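Local coordinates for putative rubredoxin reductase (Rhodopseudomonas palustris, PDB 3FG2), which probably transfers electrons from NADH through its bound FAD to a ferredoxin that serves the cytochrome P450 CYP199A2, at residues 208-211 with 216-219; 111-116 with 233-238; 355-360 with 390-395. All blocks are in the same frame, centred on the assembly; numbering follows the deposited sequence.

Interaction 1: residues 208-211 with 216-219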
loop_
_atom_site.group_PDB
_atom_site.type_symbol
_atom_site.label_atom_id
_atom_site.label_comp_id
_atom_site.label_asym_id
_atom_site.label_seq_id
_atom_site.Cartn_x
_atom_site.Cartn_y
_atom_site.Cartn_z
ATOM N N THR A 208 19.904 -12.515 9.356
ATOM C CA THR A 208 19.875 -13.842 9.961
ATOM C C THR A 208 19.849 -13.747 11.479
ATOM O O THR A 208 19.624 -14.746 12.162
ATOM C CB THR A 208 21.112 -14.674 9.571
ATOM O OG1 THR A 208 22.298 -13.984 9.984
ATOM C CG2 THR A 208 21.152 -14.907 8.065
ATOM N N GLU A 209 20.077 -12.542 11.999
ATOM C CA GLU A 209 20.105 -12.312 13.439
ATOM C C GLU A 209 20.265 -10.819 13.736
ATOM O O GLU A 209 20.877 -10.090 12.958
ATOM C CB GLU A 209 21.278 -13.095 14.055
ATOM C CG GLU A 209 21.658 -12.705 15.476
ATOM C CD GLU A 209 22.839 -13.519 16.026
ATOM O OE1 GLU A 209 23.888 -13.590 15.352
ATOM O OE2 GLU A 209 22.725 -14.084 17.138
ATOM N N ILE A 210 19.689 -10.369 14.849
ATOM C CA ILE A 210 19.817 -8.980 15.269
ATOM C C ILE A 210 20.798 -8.985 16.434
ATOM O O ILE A 210 20.471 -9.465 17.525
ATOM C CB ILE A 210 18.486 -8.389 15.784
ATOM C CG1 ILE A 210 17.436 -8.397 14.667
ATOM C CG2 ILE A 210 18.732 -6.981 16.345
ATOM C CD1 ILE A 210 17.900 -7.761 13.369
ATOM N N ALA A 211 22.000 -8.468 16.200
ATOM C CA ALA A 211 23.023 -8.422 17.236
ATOM C C ALA A 211 22.640 -7.437 18.337
ATOM O O ALA A 211 22.312 -6.274 18.075
ATOM C CB ALA A 211 24.374 -8.034 16.631
ATOM N N ARG A 216 19.931 -4.064 23.950
ATOM C CA ARG A 216 20.178 -2.930 23.079
ATOM C C ARG A 216 20.687 -3.423 21.738
ATOM O O ARG A 216 21.715 -4.093 21.673
ATOM C CB ARG A 216 21.235 -2.014 23.694
ATOM C CG ARG A 216 20.811 -1.327 24.970
ATOM C CD ARG A 216 21.926 -0.433 25.484
ATOM N NE ARG A 216 22.949 -1.176 26.216
ATOM C CZ ARG A 216 22.740 -1.769 27.389
ATOM N NH1 ARG A 216 23.724 -2.421 27.990
ATOM N NH2 ARG A 216 21.543 -1.706 27.964
ATOM N N VAL A 217 19.968 -3.100 20.671
ATOM C CA VAL A 217 20.385 -3.501 19.334
ATOM C C VAL A 217 21.772 -2.923 19.055
ATOM O O VAL A 217 22.041 -1.778 19.401
ATOM C CB VAL A 217 19.414 -2.953 18.257
ATOM C CG1 VAL A 217 19.987 -3.194 16.880
ATOM C CG2 VAL A 217 18.047 -3.603 18.391
ATOM N N THR A 218 22.659 -3.704 18.447
ATOM C CA THR A 218 23.988 -3.192 18.122
ATOM C C THR A 218 24.349 -3.451 16.665
ATOM O O THR A 218 25.391 -3.006 16.192
ATOM C CB THR A 218 25.107 -3.801 19.012
ATOM O OG1 THR A 218 25.065 -5.230 18.938
ATOM C CG2 THR A 218 24.957 -3.345 20.453
ATOM N N GLY A 219 23.492 -4.172 15.954
ATOM C CA GLY A 219 23.772 -4.449 14.559
ATOM C C GLY A 219 22.874 -5.506 13.957
ATOM O O GLY A 219 22.106 -6.167 14.660
#

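Interaction 2: residues 111-116 with 233-238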
loop_
_atom_site.group_PDB
_atom_site.type_symbol
_atom_site.label_atom_id
_atom_site.label_comp_id
_atom_site.label_asym_id
_atom_site.label_seq_id
_atom_site.Cartn_x
_atom_site.Cartn_y
_atom_site.Cartn_z
ATOM N N ARG A 111 4.491 -8.269 8.436
ATOM C CA ARG A 111 4.945 -9.653 8.495
ATOM C C ARG A 111 6.154 -9.583 9.432
ATOM O O ARG A 111 7.137 -8.917 9.127
ATOM C CB ARG A 111 5.385 -10.136 7.120
ATOM C CG ARG A 111 5.864 -11.569 7.107
ATOM C CD ARG A 111 6.653 -11.836 5.854
ATOM N NE ARG A 111 7.048 -13.232 5.742
ATOM C CZ ARG A 111 8.030 -13.660 4.956
ATOM N NH1 ARG A 111 8.717 -12.789 4.219
ATOM N NH2 ARG A 111 8.316 -14.957 4.895
ATOM N N MET A 112 6.074 -10.246 10.575
ATOM C CA MET A 112 7.159 -10.200 11.551
ATOM C C MET A 112 8.500 -10.733 11.062
ATOM O O MET A 112 8.570 -11.758 10.378
ATOM C CB MET A 112 6.750 -10.955 12.817
ATOM C CG MET A 112 5.543 -10.372 13.548
ATOM S SD MET A 112 5.871 -8.793 14.350
ATOM C CE MET A 112 5.175 -7.661 13.165
ATOM N N LEU A 113 9.569 -10.027 11.410
ATOM C CA LEU A 113 10.908 -10.460 11.033
ATOM C C LEU A 113 11.158 -11.727 11.852
ATOM O O LEU A 113 11.166 -11.680 13.084
ATOM C CB LEU A 113 11.938 -9.390 11.395
ATOM C CG LEU A 113 13.381 -9.698 10.996
ATOM C CD1 LEU A 113 13.495 -9.709 9.472
ATOM C CD2 LEU A 113 14.307 -8.662 11.595
ATOM N N ASP A 114 11.351 -12.849 11.167
ATOM C CA ASP A 114 11.567 -14.142 11.814
ATOM C C ASP A 114 13.050 -14.407 12.082
ATOM O O ASP A 114 13.637 -15.351 11.552
ATOM C CB ASP A 114 10.991 -15.241 10.921
ATOM C CG ASP A 114 10.844 -16.571 11.636
ATOM O OD1 ASP A 114 11.175 -16.670 12.840
ATOM O OD2 ASP A 114 10.387 -17.526 10.975
ATOM N N VAL A 115 13.646 -13.586 12.938
ATOM C CA VAL A 115 15.063 -13.707 13.242
ATOM C C VAL A 115 15.341 -13.531 14.738
ATOM O O VAL A 115 14.598 -12.846 15.434
ATOM C CB VAL A 115 15.830 -12.648 12.400
ATOM C CG1 VAL A 115 16.819 -11.887 13.251
ATOM C CG2 VAL A 115 16.504 -13.320 11.223
ATOM N N PRO A 116 16.411 -14.160 15.253
ATOM C CA PRO A 116 16.733 -14.027 16.679
ATOM C C PRO A 116 16.815 -12.565 17.114
ATOM O O PRO A 116 17.371 -11.723 16.394
ATOM C CB PRO A 116 18.072 -14.744 16.796
ATOM C CG PRO A 116 17.929 -15.854 15.799
ATOM C CD PRO A 116 17.322 -15.123 14.604
ATOM N N VAL A 233 16.707 -0.490 13.992
ATOM C CA VAL A 233 16.331 -1.314 12.850
ATOM C C VAL A 233 14.882 -1.059 12.446
ATOM O O VAL A 233 13.979 -1.037 13.289
ATOM C CB VAL A 233 16.475 -2.828 13.158
ATOM C CG1 VAL A 233 16.090 -3.656 11.918
ATOM C CG2 VAL A 233 17.903 -3.143 13.590
ATOM N N VAL A 234 14.669 -0.857 11.151
ATOM C CA VAL A 234 13.328 -0.649 10.619
ATOM C C VAL A 234 13.117 -1.777 9.613
ATOM O O VAL A 234 13.881 -1.920 8.657
ATOM C CB VAL A 234 13.209 0.721 9.917
ATOM C CG1 VAL A 234 11.833 0.870 9.287
ATOM C CG2 VAL A 234 13.445 1.838 10.931
ATOM N N VAL A 235 12.102 -2.601 9.832
ATOM C CA VAL A 235 11.880 -3.710 8.919
ATOM C C VAL A 235 10.610 -3.591 8.100
ATOM O O VAL A 235 9.542 -3.239 8.608
ATOM C CB VAL A 235 11.900 -5.088 9.661
ATOM C CG1 VAL A 235 12.228 -4.893 11.128
ATOM C CG2 VAL A 235 10.582 -5.814 9.490
ATOM N N GLY A 236 10.761 -3.877 6.814
ATOM C CA GLY A 236 9.654 -3.828 5.887
ATOM C C GLY A 236 9.831 -4.974 4.918
ATOM O O GLY A 236 10.106 -4.763 3.735
ATOM N N VAL A 237 9.695 -6.194 5.431
ATOM C CA VAL A 237 9.845 -7.380 4.600
ATOM C C VAL A 237 8.506 -7.975 4.200
ATOM O O VAL A 237 8.334 -9.194 4.213
ATOM C CB VAL A 237 10.663 -8.474 5.310
ATOM C CG1 VAL A 237 12.082 -7.979 5.548
ATOM C CG2 VAL A 237 9.985 -8.872 6.615
ATOM N N GLY A 238 7.553 -7.119 3.853
ATOM C CA GLY A 238 6.258 -7.624 3.436
ATOM C C GLY A 238 5.145 -7.584 4.463
ATOM O O GLY A 238 5.367 -7.370 5.657
HETATM O O HOH W 1 7.664 -6.616 7.551
#

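Interaction 3: residues 355-360 with 390-395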
loop_
_atom_site.group_PDB
_atom_site.type_symbol
_atom_site.label_atom_id
_atom_site.label_comp_id
_atom_site.label_asym_id
_atom_site.label_seq_id
_atom_site.Cartn_x
_atom_site.Cartn_y
_atom_site.Cartn_z
ATOM N N PHE A 355 8.848 3.382 -20.406
ATOM C CA PHE A 355 7.659 2.847 -21.048
ATOM C C PHE A 355 7.874 1.349 -21.144
ATOM O O PHE A 355 8.753 0.872 -21.858
ATOM C CB PHE A 355 7.461 3.472 -22.437
ATOM C CG PHE A 355 6.862 4.848 -22.398
ATOM C CD1 PHE A 355 7.451 5.857 -21.641
ATOM C CD2 PHE A 355 5.709 5.136 -23.119
ATOM C CE1 PHE A 355 6.900 7.132 -21.601
ATOM C CE2 PHE A 355 5.146 6.412 -23.087
ATOM C CZ PHE A 355 5.746 7.412 -22.324
ATOM N N CYS A 356 7.071 0.600 -20.404
ATOM C CA CYS A 356 7.213 -0.842 -20.384
ATOM C C CYS A 356 6.251 -1.523 -21.331
ATOM O O CYS A 356 5.046 -1.240 -21.327
ATOM C CB CYS A 356 6.990 -1.349 -18.966
ATOM S SG CYS A 356 7.912 -0.399 -17.760
ATOM N N TYR A 357 6.798 -2.433 -22.131
ATOM C CA TYR A 357 6.017 -3.190 -23.098
ATOM C C TYR A 357 6.099 -4.695 -22.893
ATOM O O TYR A 357 7.026 -5.213 -22.258
ATOM C CB TYR A 357 6.497 -2.902 -24.515
ATOM C CG TYR A 357 6.329 -1.481 -24.965
ATOM C CD1 TYR A 357 7.142 -0.467 -24.461
ATOM C CD2 TYR A 357 5.363 -1.146 -25.914
ATOM C CE1 TYR A 357 7.002 0.843 -24.890
ATOM C CE2 TYR A 357 5.213 0.163 -26.350
ATOM C CZ TYR A 357 6.036 1.153 -25.836
ATOM O OH TYR A 357 5.901 2.447 -26.282
ATOM N N LYS A 358 5.117 -5.388 -23.459
ATOM C CA LYS A 358 5.057 -6.842 -23.432
ATOM C C LYS A 358 4.379 -7.243 -24.738
ATOM O O LYS A 358 3.243 -6.851 -25.000
ATOM C CB LYS A 358 4.245 -7.347 -22.244
ATOM C CG LYS A 358 4.198 -8.867 -22.177
ATOM C CD LYS A 358 3.517 -9.372 -20.912
ATOM C CE LYS A 358 2.052 -9.009 -20.881
ATOM N NZ LYS A 358 1.381 -9.569 -19.672
ATOM N N ALA A 359 5.091 -7.995 -25.570
ATOM C CA ALA A 359 4.556 -8.430 -26.856
ATOM C C ALA A 359 4.136 -7.247 -27.729
ATOM O O ALA A 359 3.103 -7.301 -28.389
ATOM C CB ALA A 359 3.370 -9.365 -26.642
ATOM N N GLY A 360 4.931 -6.180 -27.713
ATOM C CA GLY A 360 4.647 -5.010 -28.531
ATOM C C GLY A 360 3.597 -4.026 -28.042
ATOM O O GLY A 360 3.343 -3.021 -28.702
ATOM N N GLU A 390 9.105 3.203 -30.427
ATOM C CA GLU A 390 9.774 4.220 -31.226
ATOM C C GLU A 390 9.186 5.591 -30.897
ATOM O O GLU A 390 9.909 6.570 -30.735
ATOM C CB GLU A 390 9.594 3.920 -32.720
ATOM C CG GLU A 390 10.218 2.601 -33.212
ATOM C CD GLU A 390 9.518 1.346 -32.689
ATOM O OE1 GLU A 390 8.271 1.256 -32.789
ATOM O OE2 GLU A 390 10.221 0.434 -32.195
ATOM N N GLN A 391 7.866 5.651 -30.791
ATOM C CA GLN A 391 7.187 6.900 -30.483
ATOM C C GLN A 391 7.452 7.368 -29.049
ATOM O O GLN A 391 7.617 8.560 -28.791
ATOM C CB GLN A 391 5.685 6.726 -30.699
ATOM C CG GLN A 391 5.309 6.477 -32.145
ATOM C CD GLN A 391 3.843 6.134 -32.322
ATOM O OE1 GLN A 391 3.288 6.306 -33.406
ATOM N NE2 GLN A 391 3.211 5.638 -31.267
ATOM N N ALA A 392 7.490 6.419 -28.122
ATOM C CA ALA A 392 7.722 6.720 -26.718
ATOM C C ALA A 392 9.047 7.427 -26.496
ATOM O O ALA A 392 9.140 8.334 -25.675
ATOM C CB ALA A 392 7.678 5.437 -25.896
ATOM N N ALA A 393 10.069 7.009 -27.229
ATOM C CA ALA A 393 11.389 7.595 -27.079
ATOM C C ALA A 393 11.527 8.933 -27.780
ATOM O O ALA A 393 12.382 9.735 -27.421
ATOM C CB ALA A 393 12.443 6.630 -27.597
ATOM N N ASP A 394 10.667 9.174 -28.763
ATOM C CA ASP A 394 10.699 10.401 -29.558
ATOM C C ASP A 394 10.070 11.636 -28.903
ATOM O O ASP A 394 8.843 11.803 -28.909
ATOM C CB ASP A 394 10.023 10.135 -30.903
ATOM C CG ASP A 394 10.123 11.311 -31.846
ATOM O OD1 ASP A 394 10.852 12.274 -31.514
ATOM O OD2 ASP A 394 9.480 11.268 -32.919
ATOM N N LEU A 395 10.915 12.516 -28.370
ATOM C CA LEU A 395 10.428 13.724 -27.706
ATOM C C LEU A 395 9.680 14.666 -28.631
ATOM O O LEU A 395 9.112 15.652 -28.171
ATOM C CB LEU A 395 11.575 14.482 -27.035
ATOM C CG LEU A 395 12.155 13.822 -25.789
ATOM C CD1 LEU A 395 13.306 14.656 -25.243
ATOM C CD2 LEU A 395 11.056 13.671 -24.749
#

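Interaction 1: residues 208-211 with 216-219
Ala211 pairs with Gly219 across a two-stranded antiparallel hairpin, formed by strands 207-213 and 216-222, in the part of the chain that carries the second Rossmann-type sheet. The contact is mostly backbone: Ala211 and Gly219 form an antiparallel hydrogen-bonded pair, CA to CA 4.8 Å, in which Ala211 both donates and accepts. Its amide gives a weak bond to Gly219 O at 2.8 Å. Its carbonyl oxygen gathers three donors from the partner strand: Thr218 N at 2.6 Å, nearly straight at 166°; Gly219 N, longer at 3.2 Å and weak; and the hydroxyl of Thr218, also weak, with OG1 3.1 Å from Ala211 O. Two consecutive amides and a side chain thus converge on one oxygen, and the Thr218 amide makes the firm bond among them. The hydroxyl gets there because OG1 sits between its own backbone N and carbonyl carbon (chi1 55°), which turns it to Ala211 O. The same OG1 lies 3.7 Å from the methyl of Ala211, CB. Ile210 and Val217 point to the other side of the hairpin from that methyl, and their CG2 methyls meet at 4.0 Å, the chains crossing at a slant. Beyond the pair, Ile210 packs on Val115 and Asn117, and Val217 on Asp122, so this side of the hairpin is buried. Toward the turn, Arg216 makes a salt bridge with Glu213. Farther back, Thr208 and Glu209 both stand opposite Val221, a classic beta bulge. The short segments run at 120° to one another rather than squarely antiparallel. With strand 227-229 added, the hairpin becomes a three-stranded antiparallel meander, an element familiar from the NAD-binding domain of pyridine nucleotide-disulphide oxidoreductases.

Interaction 2: residues 111-116 with 233-238
Arg111 brings the edge of its guanidinium to the carbonyl oxygen of Val237, which lies in the plane of that flat group and is its one neighbour across the contact. NH1 stands 3.6 Å from Val237 O and makes no hydrogen bond to it, while Arg111 CD is closer, at 3.5 Å from the same oxygen. The side chain arrives there by running straight: CG is anti to the backbone N (chi1 -180°) and the chain stays extended to NE, alongside the Val237-Gly238 peptide. At its root, the backbone N of Arg111 bonds to Gly238 O at 3.0 Å. Arg111 CB presses on this oxygen too, at 3.1 Å. A water fills in next to the bond, accepting from Val237 N at 3.0 Å. It bonds as well to Arg111 O, at 2.8 Å, and to Gly238 O, and so bridges the segments, with more acceptors in reach than it has protons. Beside the water, Val237 CG2 approaches Arg111 O. Farther along the contact turns apolar, where Leu113 CB meets Val235 CG2 at 4.3 Å, a loose touch. Leu113 is steadied from outside by a bond from its N to Tyr125 OH. Just after it, Asp114 centres an inverse gamma turn that bends the loop. Segment 111-116 follows strand 108-110, which comes after strand 101-104 of the FAD-binding sheet, whereas 233-238 holds the last residues of strand 232-235 and the loop after it, consistent with the two crossings between the FAD and NAD domains in this family. Leu113 and Val237 both lean on Ile148 of strand 144-148, Leu113 further touches Ile210 of the hairpin, and Val235 packs on Tyr125.

Interaction 3: residues 355-360 with 390-395
Phe355 offers the face of its ring to Ala392, whose methyl sits over it in a CH-pi contact, with Ala392 CB 3.9 Å from the centroid and 29° off the ring normal. The methyl is displaced toward one side of the ring, nearest Phe355 CD2 at 3.4 Å. With CG anti to the carbonyl carbon (chi1 -79°), the Phe355 ring reaches under Ala392. Two residues along the strand, Tyr357 projects from the same face and brings its hydroxyl to the methyl from another direction, with OH 3.5 Å from Ala392 CB. The small methyl thus sits in the corner formed by a ring face and a phenol oxygen, met from directions about at right angles, and that oxygen is satisfied by a hydrogen bond to Val387 O just ahead of the helix. Helix 389-393 thereby lies against the antiparallel sheet of the reductase C-terminal region. The Phe355 ring also touches Phe376 of helix 371-380 and Leu362 and Ile365 of strand 361-368. On the other neighbouring strand, 340-344, Val342 meets Ala393, and Arg344 gives a weak bond to Ala392 O.

In the fold
Interactions 1 and 2 are neighbours in the nucleotide-binding part of the chain, about 12 Å apart centre to centre. Pro116 O of the linking loop probably accepts a hydrogen bond from Ile210 N of the hairpin at 3.1 Å, and Val115 packs against the strand at Glu209. Interaction 3 stands alone in the C-terminal region, its centre about 46 Å from that of interaction 1 and about 38 Å from that of interaction 2. Their chemistry follows their places. The partly buried hairpin is held by backbone bonds, with a threonine hydroxyl joining at one carbonyl; the surface contact at 111-116 combines a backbone bond, a water and a loose apolar touch; the buried contact at 355-360 with 390-395 rests on apolar and aromatic packing.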